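Local atomic coordinates of flavodoxin, WrbA-like protein (Agrobacterium tumefaciens, PDB entry 3D7N), a protein that is a WrbA-like flavodoxin that probably binds FMN and transfers electrons, consistent with NAD(P)H:quinone oxidoreductase activity. Residues Asn8-Tyr13 with Asp53-Ile58; His21-Ala26 with Gly95-Ser100; Leu124-Gly129 with Gly177-Asn182. All coordinates share one frame; numbering follows the deposited sequence.

In the fold
From the N terminus, strand 9-13 runs into the sheet and leads to helix 19-31. Contact 1 closes the first long loop when residues 53-58 return, through strand 34-37 and helix 46-54, to lie beside strand 9-13. Contact 2 opens inside that loop, at 21-26, but closes beyond it, at 95-100, so the two cross. It lays the first helix on strand 93-100, and Ile58 O of contact 1 lies 3.2 Å from Gly95 N, where the strands are neighbours. Contact 3 follows in series, bringing helix 167-186 back over strand 124-126. Its Val180 packs on Ala57 of contact 1, while its Trp125 lies against Gly95 and Gly96 of contact 2.

Contact 1: residues Asn8-Tyr13 with Asp53-Ile58; sequences NTVVVY and DAADAI
Thr9 pairs with Ala57, and Val10 with Ile58, in a short parallel ladder in which Val10 N donates to Ala57 O at 2.9 Å. Before the ladder, pairing concentrates on one carbonyl. Asn8 O accepts from Asp56 N at 2.8 Å, in the carbonyl plane, and at longer range from Ala57 N. Asp56 returns a bond through its side chain, since the anti side of OD2 takes Asn8 N at 3.1 Å, nearly straight (170°). With CG anti to the backbone N (chi1 171°), Asn8 carries its amide the other way, and ND2 makes a weak bond to Ala54 O. Polar residues suit this partly exposed start of the strands, where main-chain groups need partners. These are adjacent parallel strands of the flavodoxin-like alpha/beta sandwich. Thr9 and Ala57 share the face covered by helices 19-31 and 167-186, Thr9 on Ala31 and Ala57 on Val180, and the small Ala57 CB sits 3.7 Å from Thr9 OG1. Val10, Val12 and Ile58 point to the other face, under Leu52 of helix 46-54. There Val12 CG1, set between its backbone N and carbonyl carbon (chi1 61°), meets Ile58 CG2 at 3.9 Å, and Val10 CG2 touches Ala55 CB.

Contact 2: residues His21-Ala26 with Gly95-Ser100; sequences HRMAEA and GGFTNS
Met23, present as selenomethionine, points from helix 19-31 at strand 93-100 and meets Phe97, Thr98 O and Asn99, while Ala24 borders the Phe97 ring; the axes run roughly antiparallel, 8.9 Å apart. Phe97 has CG between its backbone N and carbonyl carbon (chi1 54°), which sets CG toward the helix. The far end of the ring meets Ala24: Phe97 CZ lies 3.6 Å from Ala24 CA and 3.7 Å from Ala24 CB, an approach that so small a residue permits. The long Met23 chain slides past the ring in the opposite direction. Its chi1 of -126° holds CG off a staggered position, and SE ends 3.2 Å from Thr98 O and 3.7 Å from Asn99 CB. CE, beyond a bend at chi3, rests 3.8 Å from Phe97 CB. SE also makes an oblique Met-aromatic contact, 5.2 Å from the Phe97 ring centre. The contact seats the helix that follows the loop which, as in other flavodoxins, probably binds the FMN phosphate. Thr98 OG1, on the sheet's other side, bonds Thr62 O. The interface is buried and largely apolar, held by dispersion and shape; the selenium, in place of natural sulfur, may add weak attraction to Thr98 O.

Contact 3: residues Leu124-Gly129 with Gly177-Asn182; sequences LWVSLG and GARVAN
Arg179, on the long C-terminal helix 167-186, reaches across to Val126, Ser127 and Gly129 at the end of strand 124-126. In this flavodoxin-like sandwich, that places a helix against a strand at the margin of this subunit's own sheet. The arginine is extended: CG is anti to the backbone N (chi1 176°), and the chain stays extended through CD to NE. NE donates to Ser127 O at 2.6 Å, with an N-H...O angle of 158°, and the oxygen lies at the edge of the guanidinium, close to its plane. The rest of the group serves the assembly. NH2 forms a salt bridge with Asp91 of the second subunit and NH1 a hydrogen bond with Gly122 O of that chain, so the guanidinium is gripped from both subunits and its charge is probably stabilised there. Ser127 OG likewise bonds Gly123 O of the second subunit, where strand 124-126 joins an antiparallel ladder that carries the sheet across the interface. Val126 supplies the apolar half of the contact. Its CG1 touches Val180 CG2 at 4.1 Å, the two side chains crossing obliquely, and also lies 3.9 Å from Arg179 NE. Valine suits the place because its short branched side chain gives apolar surface close to the backbone, and both Val126 and Val180 pack on Val93 of the next strand. Beyond Ser127 the chain passes the guanidinium, and Gly129, the last residue modelled before a break in the chain, has no side chain to obstruct the aliphatic part of Arg179, whose CD lies 3.3 Å from Gly129 N. The Gly129 CA itself sits over one face of the guanidinium, toward its rim, 3.4 Å from Arg179 CZ.

Contact 1: residues Asn8-Tyr13 with Asp53-Ile58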
# COMPACT_ATOMS: atom_id res chain seq x y z
N ASN A 8 28.32 11.95 -2.51
CA ASN A 8 28.47 10.73 -3.28
C ASN A 8 27.12 10.02 -3.28
O ASN A 8 26.63 9.59 -2.26
CB ASN A 8 29.59 9.84 -2.70
CG ASN A 8 29.64 8.42 -3.36
OD1 ASN A 8 29.51 8.29 -4.60
ND2 ASN A 8 29.83 7.36 -2.53
N THR A 9 26.50 9.96 -4.45
CA THR A 9 25.24 9.29 -4.69
C THR A 9 25.50 8.04 -5.49
O THR A 9 26.30 8.05 -6.40
CB THR A 9 24.27 10.21 -5.42
OG1 THR A 9 24.14 11.41 -4.65
CG2 THR A 9 22.83 9.55 -5.59
N VAL A 10 24.84 6.94 -5.14
CA VAL A 10 24.92 5.72 -5.92
C VAL A 10 23.55 5.38 -6.46
O VAL A 10 22.57 5.41 -5.72
CB VAL A 10 25.43 4.56 -5.04
CG1 VAL A 10 25.10 3.20 -5.67
CG2 VAL A 10 26.95 4.72 -4.78
N VAL A 11 23.46 5.09 -7.75
CA VAL A 11 22.24 4.53 -8.32
C VAL A 11 22.47 3.01 -8.45
O VAL A 11 23.42 2.56 -9.17
CB VAL A 11 21.90 5.17 -9.67
CG1 VAL A 11 20.79 4.40 -10.35
CG2 VAL A 11 21.56 6.64 -9.49
N VAL A 12 21.64 2.24 -7.72
CA VAL A 12 21.70 0.76 -7.73
C VAL A 12 20.37 0.29 -8.32
O VAL A 12 19.29 0.69 -7.84
CB VAL A 12 21.95 0.15 -6.29
CG1 VAL A 12 20.80 0.52 -5.30
CG2 VAL A 12 22.17 -1.36 -6.37
N TYR A 13 20.43 -0.47 -9.40
CA TYR A 13 19.21 -0.72 -10.18
C TYR A 13 19.22 -2.08 -10.85
O TYR A 13 20.28 -2.64 -11.17
CB TYR A 13 19.07 0.36 -11.30
CG TYR A 13 20.12 0.20 -12.39
CD1 TYR A 13 19.82 -0.46 -13.58
CD2 TYR A 13 21.43 0.64 -12.20
CE1 TYR A 13 20.82 -0.68 -14.57
CE2 TYR A 13 22.43 0.45 -13.20
CZ TYR A 13 22.10 -0.21 -14.38
OH TYR A 13 23.06 -0.41 -15.35
N ASP A 53 27.49 1.04 0.99
CA ASP A 53 27.97 1.43 2.33
C ASP A 53 28.75 2.79 2.36
O ASP A 53 28.76 3.45 3.39
CB ASP A 53 28.87 0.36 2.97
CG ASP A 53 28.17 -0.98 3.21
OD1 ASP A 53 26.96 -1.17 2.93
OD2 ASP A 53 28.90 -1.89 3.67
N ALA A 54 29.36 3.21 1.26
CA ALA A 54 30.15 4.48 1.28
C ALA A 54 29.36 5.67 0.72
O ALA A 54 29.86 6.78 0.73
CB ALA A 54 31.50 4.34 0.54
N ALA A 55 28.14 5.43 0.26
CA ALA A 55 27.33 6.51 -0.38
C ALA A 55 26.72 7.42 0.68
O ALA A 55 26.39 6.95 1.79
CB ALA A 55 26.24 5.93 -1.27
N ASP A 56 26.62 8.71 0.35
CA ASP A 56 25.74 9.65 1.08
C ASP A 56 24.23 9.52 0.71
O ASP A 56 23.38 9.91 1.50
CB ASP A 56 26.17 11.09 0.86
CG ASP A 56 27.53 11.38 1.40
OD1 ASP A 56 27.78 11.09 2.59
OD2 ASP A 56 28.34 11.91 0.63
N ALA A 57 23.96 9.01 -0.50
CA ALA A 57 22.61 8.83 -1.03
C ALA A 57 22.59 7.56 -1.87
O ALA A 57 23.55 7.29 -2.56
CB ALA A 57 22.15 10.01 -1.85
N ILE A 58 21.51 6.79 -1.72
CA ILE A 58 21.25 5.53 -2.45
C ILE A 58 19.92 5.69 -3.13
O ILE A 58 18.91 5.99 -2.47
CB ILE A 58 21.19 4.27 -1.53
CG1 ILE A 58 22.51 4.12 -0.76
CG2 ILE A 58 20.92 3.02 -2.34
CD1 ILE A 58 22.49 3.06 0.38

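Contact 2: residues His21-Ala26 with Gly95-Ser100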
# COMPACT_ATOMS: atom_id res chain seq x y z
N HIS A 21 17.25 0.77 -17.19
CA HIS A 21 18.67 1.16 -17.39
C HIS A 21 18.81 2.59 -17.91
O HIS A 21 19.66 3.35 -17.45
CB HIS A 21 19.39 0.21 -18.35
CG HIS A 21 20.81 0.61 -18.66
ND1 HIS A 21 21.80 0.64 -17.69
CD2 HIS A 21 21.41 0.98 -19.81
CE1 HIS A 21 22.95 1.00 -18.25
NE2 HIS A 21 22.73 1.23 -19.53
N ARG A 22 17.96 2.97 -18.86
CA ARG A 22 17.99 4.33 -19.40
C ARG A 22 17.57 5.36 -18.35
O ARG A 22 18.15 6.43 -18.23
CB ARG A 22 17.09 4.41 -20.65
CG ARG A 22 17.28 5.63 -21.49
CD ARG A 22 18.66 5.65 -22.15
NE ARG A 22 19.01 7.00 -22.62
CZ ARG A 22 19.43 8.01 -21.85
NH1 ARG A 22 19.57 7.88 -20.54
NH2 ARG A 22 19.71 9.17 -22.41
N MSE A 23 16.55 5.01 -17.58
CA MSE A 23 16.08 5.88 -16.50
C MSE A 23 17.14 6.05 -15.39
O MSE A 23 17.27 7.11 -14.79
CB MSE A 23 14.79 5.32 -15.94
CG MSE A 23 13.63 6.31 -15.91
SE MSE A 23 12.25 5.50 -14.69
CE MSE A 23 11.64 7.17 -13.75
N ALA A 24 17.91 5.00 -15.14
CA ALA A 24 18.99 5.04 -14.18
C ALA A 24 20.10 5.96 -14.67
O ALA A 24 20.61 6.76 -13.88
CB ALA A 24 19.51 3.65 -13.90
N GLU A 25 20.49 5.84 -15.95
CA GLU A 25 21.46 6.76 -16.53
C GLU A 25 21.02 8.21 -16.36
O GLU A 25 21.80 9.06 -15.98
CB GLU A 25 21.74 6.41 -18.01
CG GLU A 25 22.53 5.10 -18.19
CD GLU A 25 22.49 4.50 -19.60
OE1 GLU A 25 21.43 4.48 -20.27
OE2 GLU A 25 23.53 4.01 -20.05
N ALA A 26 19.76 8.48 -16.61
CA ALA A 26 19.19 9.81 -16.43
C ALA A 26 19.28 10.33 -14.97
O ALA A 26 19.69 11.49 -14.73
CB ALA A 26 17.73 9.82 -16.94
N GLY A 95 16.27 7.72 -2.47
CA GLY A 95 15.21 7.95 -3.44
C GLY A 95 14.98 6.68 -4.28
O GLY A 95 15.62 5.65 -4.08
N GLY A 96 14.04 6.74 -5.23
CA GLY A 96 13.75 5.58 -6.05
C GLY A 96 13.18 5.97 -7.39
O GLY A 96 12.81 7.12 -7.62
N PHE A 97 13.11 4.98 -8.28
CA PHE A 97 12.37 5.13 -9.49
C PHE A 97 11.93 3.81 -10.07
O PHE A 97 12.48 2.77 -9.77
CB PHE A 97 13.21 5.91 -10.53
CG PHE A 97 14.56 5.32 -10.79
CD1 PHE A 97 14.76 4.50 -11.89
CD2 PHE A 97 15.62 5.59 -9.95
CE1 PHE A 97 16.01 3.94 -12.10
CE2 PHE A 97 16.84 5.03 -10.16
CZ PHE A 97 17.03 4.20 -11.25
N THR A 98 10.94 3.88 -10.94
CA THR A 98 10.42 2.70 -11.58
C THR A 98 9.87 3.06 -12.95
O THR A 98 9.67 4.20 -13.27
CB THR A 98 9.35 1.95 -10.69
OG1 THR A 98 9.19 0.60 -11.18
CG2 THR A 98 7.96 2.68 -10.64
N ASN A 99 9.63 2.03 -13.76
CA ASN A 99 9.10 2.22 -15.10
C ASN A 99 8.48 0.94 -15.66
O ASN A 99 9.08 -0.13 -15.61
CB ASN A 99 10.20 2.72 -16.04
CG ASN A 99 11.19 1.64 -16.41
OD1 ASN A 99 11.11 1.04 -17.48
ND2 ASN A 99 12.14 1.38 -15.52
N SER A 100 7.27 0.99 -16.15
CA SER A 100 6.74 -0.22 -16.73
C SER A 100 6.07 0.06 -18.04
O SER A 100 6.07 1.16 -18.52
CB SER A 100 5.76 -0.90 -15.79
OG SER A 100 4.48 -0.35 -15.93

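Contact 3: residues Leu124-Gly129 with Gly177-Asn182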
# COMPACT_ATOMS: atom_id res chain seq x y z
N LEU A 124 16.39 8.70 5.02
CA LEU A 124 15.47 9.79 4.76
C LEU A 124 15.00 9.71 3.34
O LEU A 124 15.83 9.56 2.47
CB LEU A 124 16.12 11.15 4.89
CG LEU A 124 16.76 11.54 6.17
CD1 LEU A 124 16.84 13.06 5.95
CD2 LEU A 124 16.04 11.10 7.51
N TRP A 125 13.72 9.90 3.10
CA TRP A 125 13.20 9.72 1.77
C TRP A 125 12.97 11.03 1.08
O TRP A 125 12.35 11.94 1.62
CB TRP A 125 11.91 8.89 1.79
CG TRP A 125 11.43 8.63 0.39
CD1 TRP A 125 10.57 9.40 -0.34
CD2 TRP A 125 11.86 7.59 -0.48
NE1 TRP A 125 10.44 8.91 -1.59
CE2 TRP A 125 11.22 7.79 -1.71
CE3 TRP A 125 12.74 6.51 -0.33
CZ2 TRP A 125 11.38 6.91 -2.78
CZ3 TRP A 125 12.97 5.69 -1.41
CH2 TRP A 125 12.30 5.89 -2.62
N VAL A 126 13.49 11.12 -0.13
CA VAL A 126 13.38 12.32 -0.97
C VAL A 126 12.28 12.09 -1.99
O VAL A 126 12.37 11.22 -2.83
CB VAL A 126 14.70 12.60 -1.73
CG1 VAL A 126 14.55 13.84 -2.61
CG2 VAL A 126 15.91 12.74 -0.76
N SER A 127 11.23 12.91 -1.93
CA SER A 127 10.11 12.85 -2.82
C SER A 127 10.42 13.63 -4.12
O SER A 127 11.40 14.39 -4.19
CB SER A 127 8.91 13.45 -2.10
OG SER A 127 9.05 14.87 -2.02
N LEU A 128 9.59 13.44 -5.15
CA LEU A 128 9.79 14.15 -6.43
C LEU A 128 9.56 15.64 -6.18
O LEU A 128 8.60 16.04 -5.53
CB LEU A 128 8.87 13.59 -7.50
CG LEU A 128 9.13 13.89 -8.99
CD1 LEU A 128 10.43 13.42 -9.43
CD2 LEU A 128 8.06 13.27 -9.87
N GLY A 129 10.45 16.48 -6.65
CA GLY A 129 10.28 17.93 -6.36
C GLY A 129 9.57 18.81 -7.40
O GLY A 129 8.38 18.59 -7.68
N GLY A 177 17.33 13.17 -9.76
CA GLY A 177 18.65 12.76 -9.34
C GLY A 177 19.44 13.95 -8.81
O GLY A 177 20.18 13.82 -7.82
N ALA A 178 19.29 15.11 -9.47
CA ALA A 178 19.89 16.36 -8.98
C ALA A 178 19.27 16.75 -7.62
O ALA A 178 19.95 17.25 -6.73
CB ALA A 178 19.75 17.50 -10.03
N ARG A 179 17.98 16.46 -7.43
CA ARG A 179 17.30 16.85 -6.20
C ARG A 179 17.74 15.96 -5.03
O ARG A 179 17.86 16.42 -3.88
CB ARG A 179 15.80 16.78 -6.41
CG ARG A 179 14.97 17.06 -5.19
CD ARG A 179 13.52 16.88 -5.51
NE ARG A 179 12.64 16.72 -4.35
CZ ARG A 179 12.20 17.72 -3.58
NH1 ARG A 179 11.33 17.47 -2.61
NH2 ARG A 179 12.61 18.95 -3.76
N VAL A 180 18.03 14.70 -5.31
CA VAL A 180 18.52 13.78 -4.27
C VAL A 180 19.94 14.17 -3.88
O VAL A 180 20.25 14.24 -2.70
CB VAL A 180 18.52 12.27 -4.71
CG1 VAL A 180 19.17 11.39 -3.59
CG2 VAL A 180 17.09 11.78 -5.07
N ALA A 181 20.79 14.42 -4.86
CA ALA A 181 22.15 14.78 -4.57
C ALA A 181 22.13 16.03 -3.74
O ALA A 181 22.89 16.18 -2.83
CB ALA A 181 22.93 14.99 -5.81
N ASN A 182 21.22 16.92 -4.04
CA ASN A 182 21.16 18.14 -3.31
C ASN A 182 20.86 17.94 -1.86
O ASN A 182 21.45 18.56 -1.02
CB ASN A 182 20.15 19.07 -3.91
CG ASN A 182 20.42 20.50 -3.55
OD1 ASN A 182 19.59 21.16 -2.93
ND2 ASN A 182 21.58 21.00 -3.94